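Local coordinates for HIT domain-containing protein (Leishmania major, PDB 3KSV), which binds zinc and probably acts as a nucleotide hydrolase or transferase of the histidine triad family, working through an AMP-histidine intermediate, with its substrate not established, at residues M48-K53 with F109-K114; V92-G97 with P105-H110. All blocks are in the same frame, centred on the assembly; numbering follows the deposited sequence.

Contact 1. Residues M48-K53 with F109-K114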
loop_
_atom_site.group_PDB
_atom_site.type_symbol
_atom_site.label_atom_id
_atom_site.label_comp_id
_atom_site.label_asym_id
_atom_site.label_seq_id
_atom_site.Cartn_x
_atom_site.Cartn_y
_atom_site.Cartn_z
ATOM N N MET A 48 2.117 7.021 -10.374
ATOM C CA MET A 48 2.156 8.153 -9.485
ATOM C C MET A 48 2.563 7.738 -8.104
ATOM O O MET A 48 2.664 6.550 -7.804
ATOM C CB MET A 48 0.802 8.889 -9.472
ATOM C CG MET A 48 -0.399 8.137 -8.909
ATOM S SD MET A 48 -1.813 9.255 -8.792
ATOM C CE MET A 48 -1.148 10.388 -7.541
ATOM N N LEU A 49 2.813 8.759 -7.280
ATOM C CA LEU A 49 3.310 8.621 -5.929
ATOM C C LEU A 49 2.430 9.409 -4.950
ATOM O O LEU A 49 1.956 10.495 -5.277
ATOM C CB LEU A 49 4.723 9.165 -5.856
ATOM C CG LEU A 49 5.757 8.521 -6.786
ATOM C CD1 LEU A 49 6.994 9.418 -6.904
ATOM C CD2 LEU A 49 6.141 7.154 -6.319
ATOM N N VAL A 50 2.201 8.850 -3.765
ATOM C CA VAL A 50 1.535 9.558 -2.668
ATOM C C VAL A 50 2.467 9.505 -1.464
ATOM O O VAL A 50 2.831 8.421 -1.005
ATOM C CB VAL A 50 0.191 8.895 -2.282
ATOM C CG1 VAL A 50 -0.370 9.507 -1.005
ATOM C CG2 VAL A 50 -0.807 9.003 -3.420
ATOM N N ILE A 51 2.842 10.663 -0.944
ATOM C CA ILE A 51 3.787 10.728 0.169
ATOM C C ILE A 51 3.247 11.562 1.341
ATOM O O ILE A 51 2.484 12.507 1.133
ATOM C CB ILE A 51 5.156 11.309 -0.282
ATOM C CG1 ILE A 51 5.049 12.788 -0.565
ATOM C CG2 ILE A 51 5.685 10.587 -1.535
ATOM C CD1 ILE A 51 6.397 13.472 -0.600
ATOM N N PRO A 52 3.640 11.218 2.579
ATOM C CA PRO A 52 3.379 12.143 3.662
ATOM C C PRO A 52 4.309 13.346 3.579
ATOM O O PRO A 52 5.445 13.229 3.118
ATOM C CB PRO A 52 3.696 11.306 4.898
ATOM C CG PRO A 52 4.771 10.408 4.448
ATOM C CD PRO A 52 4.380 10.037 3.050
ATOM N N LYS A 53 3.829 14.498 4.016
ATOM C CA LYS A 53 4.685 15.673 4.116
ATOM C C LYS A 53 5.780 15.475 5.177
ATOM O O LYS A 53 6.906 15.928 4.992
ATOM C CB LYS A 53 3.850 16.916 4.421
ATOM C CG LYS A 53 3.064 17.444 3.213
ATOM C CD LYS A 53 2.020 18.480 3.646
ATOM C CE LYS A 53 1.479 19.298 2.483
ATOM N NZ LYS A 53 0.279 20.097 2.883
ATOM N N PHE A 109 4.064 5.817 -1.389
ATOM C CA PHE A 109 3.197 4.821 -1.986
ATOM C C PHE A 109 3.204 5.000 -3.497
ATOM O O PHE A 109 2.845 6.047 -3.999
ATOM C CB PHE A 109 1.762 4.984 -1.468
ATOM C CG PHE A 109 1.563 4.495 -0.082
ATOM C CD1 PHE A 109 1.055 3.220 0.144
ATOM C CD2 PHE A 109 1.904 5.290 1.000
ATOM C CE1 PHE A 109 0.884 2.755 1.395
ATOM C CE2 PHE A 109 1.733 4.826 2.282
ATOM C CZ PHE A 109 1.207 3.554 2.487
ATOM N N HIS A 110 3.620 3.974 -4.217
ATOM C CA HIS A 110 3.505 3.940 -5.660
ATOM C C HIS A 110 2.072 3.483 -5.987
ATOM O O HIS A 110 1.577 2.518 -5.363
ATOM C CB HIS A 110 4.478 2.905 -6.235
ATOM C CG HIS A 110 5.930 3.150 -5.921
ATOM N ND1 HIS A 110 6.774 3.800 -6.789
ATOM C CD2 HIS A 110 6.701 2.751 -4.877
ATOM C CE1 HIS A 110 7.993 3.820 -6.278
ATOM N NE2 HIS A 110 7.976 3.192 -5.115
ATOM N N ILE A 111 1.419 4.160 -6.943
ATOM C CA ILE A 111 0.198 3.636 -7.592
ATOM C C ILE A 111 0.523 3.417 -9.056
ATOM O O ILE A 111 0.705 4.384 -9.797
ATOM C CB ILE A 111 -1.059 4.532 -7.429
ATOM C CG1 ILE A 111 -1.215 5.058 -5.983
ATOM C CG2 ILE A 111 -2.344 3.718 -7.812
ATOM C CD1 ILE A 111 -0.201 6.128 -5.585
ATOM N N ILE A 112 0.637 2.145 -9.463
ATOM C CA ILE A 112 1.264 1.777 -10.744
ATOM C C ILE A 112 0.240 1.110 -11.655
ATOM O O ILE A 112 -0.183 -0.012 -11.364
ATOM C CB ILE A 112 2.449 0.793 -10.552
ATOM C CG1 ILE A 112 3.456 1.290 -9.504
ATOM C CG2 ILE A 112 3.195 0.599 -11.854
ATOM C CD1 ILE A 112 4.276 0.187 -8.900
ATOM N N PRO A 113 -0.178 1.789 -12.760
ATOM C CA PRO A 113 -1.109 1.200 -13.730
ATOM C C PRO A 113 -0.559 -0.087 -14.307
ATOM O O PRO A 113 0.645 -0.175 -14.577
ATOM C CB PRO A 113 -1.196 2.257 -14.832
ATOM C CG PRO A 113 -0.890 3.546 -14.118
ATOM C CD PRO A 113 0.097 3.205 -13.062
ATOM N N LYS A 114 -1.428 -1.082 -14.449
ATOM C CA LYS A 114 -1.066 -2.355 -15.058
ATOM C C LYS A 114 -1.885 -2.462 -16.319
ATOM O O LYS A 114 -3.015 -2.964 -16.338
ATOM C CB LYS A 114 -1.333 -3.547 -14.118
ATOM C CG LYS A 114 -0.778 -4.891 -14.639
ATOM C CD LYS A 114 0.754 -4.893 -14.594
ATOM C CE LYS A 114 1.390 -6.223 -14.920
ATOM N NZ LYS A 114 0.809 -7.316 -14.115
#
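Met48 and Val50 meet Ile111 and Phe109 through four backbone hydrogen bonds, the mark of an antiparallel ladder. Met48 with Ile111 and Val50 with Phe109 are hydrogen-bonded pairs, and Leu49 with His110 is the non-hydrogen-bonded pair between them. The two strand axes approach to 4.7 Å with N-to-C directions 159° apart. The bonds are short and nearly straight, as in Ile111 N to Met48 O at 2.8 Å. Packing is tight on the face carrying Met48, Val50, Phe109 and Ile111. Ile111 CG1 stands beside its own backbone N (chi1 -44°), and a bend at chi2 (72°) swings Ile111 CD1 across to the other strand, 3.6 Å from Val50 CG2. Ile111 CD1 also lies 3.9 Å from Met48 CG, whose side chain runs alongside that of Ile111. Val50 O lies in the plane of the Phe109 ring, at its edge, 3.8 Å from Phe109 CD2. On the other face Leu49 CD2 comes obliquely to the His110 ring, 3.4 Å from His110 ND1, an atom hydrogen-bonded to His47. Beyond Val50, segment 48-53 parts from 109-114: Ile51 points away and is buried by Phe15, Ile19 and His108 instead, and Lys53 at the partly exposed end takes no part. Strand 48-52 is flanked by strand 34-38, with Leu49 backbone hydrogen-bonded to Phe37, while strand 109-114 is flanked by strand 89-96. Helix 64-82 packs against Met48 and Phe109, and helix 14-20 meets Leu49 on the opposite face.

Contact 2. Residues V92-G97 with P105-H110. With ZN (zinc ion), chain B.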
loop_
_atom_site.group_PDB
_atom_site.type_symbol
_atom_site.label_atom_id
_atom_site.label_comp_id
_atom_site.label_asym_id
_atom_site.label_seq_id
_atom_site.Cartn_x
_atom_site.Cartn_y
_atom_site.Cartn_z
ATOM N N VAL A 92 -0.632 -1.041 -5.785
ATOM C CA VAL A 92 -0.175 -0.108 -4.777
ATOM C C VAL A 92 0.980 -0.791 -4.024
ATOM O O VAL A 92 0.847 -1.901 -3.522
ATOM C CB VAL A 92 -1.302 0.291 -3.800
ATOM C CG1 VAL A 92 -0.747 1.204 -2.686
ATOM C CG2 VAL A 92 -2.426 1.014 -4.562
ATOM N N LEU A 93 2.118 -0.103 -3.963
ATOM C CA LEU A 93 3.335 -0.645 -3.419
ATOM C C LEU A 93 4.017 0.394 -2.558
ATOM O O LEU A 93 4.202 1.527 -2.971
ATOM C CB LEU A 93 4.279 -1.045 -4.540
ATOM C CG LEU A 93 5.612 -1.639 -4.075
ATOM C CD1 LEU A 93 5.360 -3.037 -3.489
ATOM C CD2 LEU A 93 6.568 -1.684 -5.239
ATOM N N GLN A 94 4.415 -0.004 -1.346
ATOM C CA GLN A 94 5.162 0.894 -0.457
ATOM C C GLN A 94 6.244 0.080 0.206
ATOM O O GLN A 94 5.954 -0.911 0.855
ATOM C CB GLN A 94 4.231 1.505 0.572
ATOM C CG GLN A 94 4.838 2.664 1.357
ATOM C CD GLN A 94 5.466 2.212 2.639
ATOM O OE1 GLN A 94 4.929 1.330 3.309
ATOM N NE2 GLN A 94 6.631 2.799 2.994
ATOM N N ASN A 95 7.488 0.528 0.035
ATOM C CA ASN A 95 8.671 -0.232 0.418
ATOM C C ASN A 95 9.355 0.343 1.687
ATOM O O ASN A 95 9.442 1.558 1.860
ATOM C CB ASN A 95 9.647 -0.180 -0.740
ATOM C CG ASN A 95 9.077 -0.782 -2.006
ATOM O OD1 ASN A 95 8.308 -1.736 -1.973
ATOM N ND2 ASN A 95 9.484 -0.250 -3.125
ATOM N N ASN A 96 9.822 -0.536 2.568
ATOM C CA ASN A 96 10.338 -0.132 3.866
ATOM C C ASN A 96 11.645 -0.839 4.136
ATOM O O ASN A 96 11.647 -1.976 4.564
ATOM C CB ASN A 96 9.330 -0.449 4.939
ATOM C CG ASN A 96 8.039 0.292 4.734
ATOM O OD1 ASN A 96 7.904 1.431 5.149
ATOM N ND2 ASN A 96 7.075 -0.363 4.088
ATOM N N GLY A 97 12.745 -0.171 3.797
ATOM C CA GLY A 97 14.079 -0.757 3.903
ATOM C C GLY A 97 14.693 -1.043 2.549
ATOM O O GLY A 97 13.997 -1.392 1.605
ATOM N N PRO A 105 14.769 7.361 1.293
ATOM C CA PRO A 105 14.400 7.097 2.684
ATOM C C PRO A 105 13.255 7.983 3.224
ATOM O O PRO A 105 13.394 8.618 4.278
ATOM C CB PRO A 105 15.721 7.341 3.448
ATOM C CG PRO A 105 16.434 8.370 2.652
ATOM C CD PRO A 105 16.013 8.152 1.201
ATOM N N HIS A 106 12.131 8.009 2.504
ATOM C CA HIS A 106 10.945 8.789 2.894
ATOM C C HIS A 106 9.751 7.960 2.391
ATOM O O HIS A 106 9.775 7.460 1.256
ATOM C CB HIS A 106 11.042 10.203 2.268
ATOM C CG HIS A 106 9.897 11.135 2.584
ATOM N ND1 HIS A 106 10.091 12.444 2.974
ATOM C CD2 HIS A 106 8.557 10.975 2.502
ATOM C CE1 HIS A 106 8.922 13.038 3.145
ATOM N NE2 HIS A 106 7.974 12.166 2.869
ATOM N N VAL A 107 8.739 7.758 3.239
ATOM C CA VAL A 107 7.599 6.906 2.870
ATOM C C VAL A 107 6.991 7.414 1.558
ATOM O O VAL A 107 6.698 8.605 1.412
ATOM C CB VAL A 107 6.508 6.909 3.958
ATOM C CG1 VAL A 107 5.231 6.234 3.458
ATOM C CG2 VAL A 107 7.024 6.219 5.243
ATOM N N HIS A 108 6.831 6.513 0.588
ATOM C CA HIS A 108 6.104 6.841 -0.626
ATOM C C HIS A 108 5.354 5.616 -1.137
ATOM O O HIS A 108 5.920 4.530 -1.246
ATOM C CB HIS A 108 7.023 7.440 -1.691
ATOM C CG HIS A 108 8.251 6.633 -1.966
ATOM N ND1 HIS A 108 9.266 6.492 -1.046
ATOM C CD2 HIS A 108 8.652 5.967 -3.074
ATOM C CE1 HIS A 108 10.232 5.763 -1.573
ATOM N NE2 HIS A 108 9.886 5.429 -2.800
ATOM N N PHE A 109 4.064 5.817 -1.389
ATOM C CA PHE A 109 3.197 4.821 -1.986
ATOM C C PHE A 109 3.204 5.000 -3.497
ATOM O O PHE A 109 2.845 6.047 -3.999
ATOM C CB PHE A 109 1.762 4.984 -1.468
ATOM C CG PHE A 109 1.563 4.495 -0.082
ATOM C CD1 PHE A 109 1.055 3.220 0.144
ATOM C CD2 PHE A 109 1.904 5.290 1.000
ATOM C CE1 PHE A 109 0.884 2.755 1.395
ATOM C CE2 PHE A 109 1.733 4.826 2.282
ATOM C CZ PHE A 109 1.207 3.554 2.487
ATOM N N HIS A 110 3.620 3.974 -4.217
ATOM C CA HIS A 110 3.505 3.940 -5.660
ATOM C C HIS A 110 2.072 3.483 -5.987
ATOM O O HIS A 110 1.577 2.518 -5.363
ATOM C CB HIS A 110 4.478 2.905 -6.235
ATOM C CG HIS A 110 5.930 3.150 -5.921
ATOM N ND1 HIS A 110 6.774 3.800 -6.789
ATOM C CD2 HIS A 110 6.701 2.751 -4.877
ATOM C CE1 HIS A 110 7.993 3.820 -6.278
ATOM N NE2 HIS A 110 7.976 3.192 -5.115
HETATM ZN ZN ZN B . 12.213 13.178 3.212
#
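Gln94 CG sits almost exactly over the centre of the Phe109 ring, 3.7 Å from the centroid and 3° off the ring normal, a CH-pi contact made by the aliphatic part of a polar side chain. Gln94 CG is anti to the backbone N (chi1 -168°), and a bend at chi2 then carries the amide past the ring, bringing Gln94 NE2 to 3.7 Å from Val107 CG1. There Gln94 and Asn96 exchange two amide bonds, Asn96 ND2 to Gln94 OE1 at 2.8 Å and Gln94 NE2 to Asn96 OD1 in return. Two bonds grip the pair, but both donors lie above the acceptor carbonyl plane and not on a lone pair; Asn96 OD1 also accepts from Leu59 N. The ladder itself is brief: Leu93 N to His110 O (3.0 Å) and His110 N to Leu93 O (2.8 Å). Leu93 O also lies in the plane of the His110 ring, 3.4 Å from His110 CD2. Beyond this pair the loop 105-108 diverges from strand 89-96, and Asn95 N and His108 O are buried without a partner. His108 is the predicted AMP-carrying histidine. His106 ND1 binds zinc at 2.3 Å, with Cys13, Cys16 and His55 completing the site. This His-Val-His-Phe-His run leading into an antiparallel strand is the histidine triad motif of the HIT fold.

After helix 14-20 and strands 27-30 and 34-38, the chain lays down strand 48-52, passes through helix 64-82 and strand 89-96, and only then reaches 109-114. Contact 1 therefore closes a long loop of 55 residues that includes the helix, whereas contact 2 closes a short loop of seven residues. The second loop nests inside the first, and both end on Phe109 and His110. Strand 109-114 is thus the middle of three: contact 1 fastens it to 48-52, contact 2 to 89-96, whose far side continues the sheet into the second subunit. Pro52 O lies 2.8 Å from His106 NE2, a probable hydrogen bond joining the end of segment 48-53 to the zinc-binding histidine.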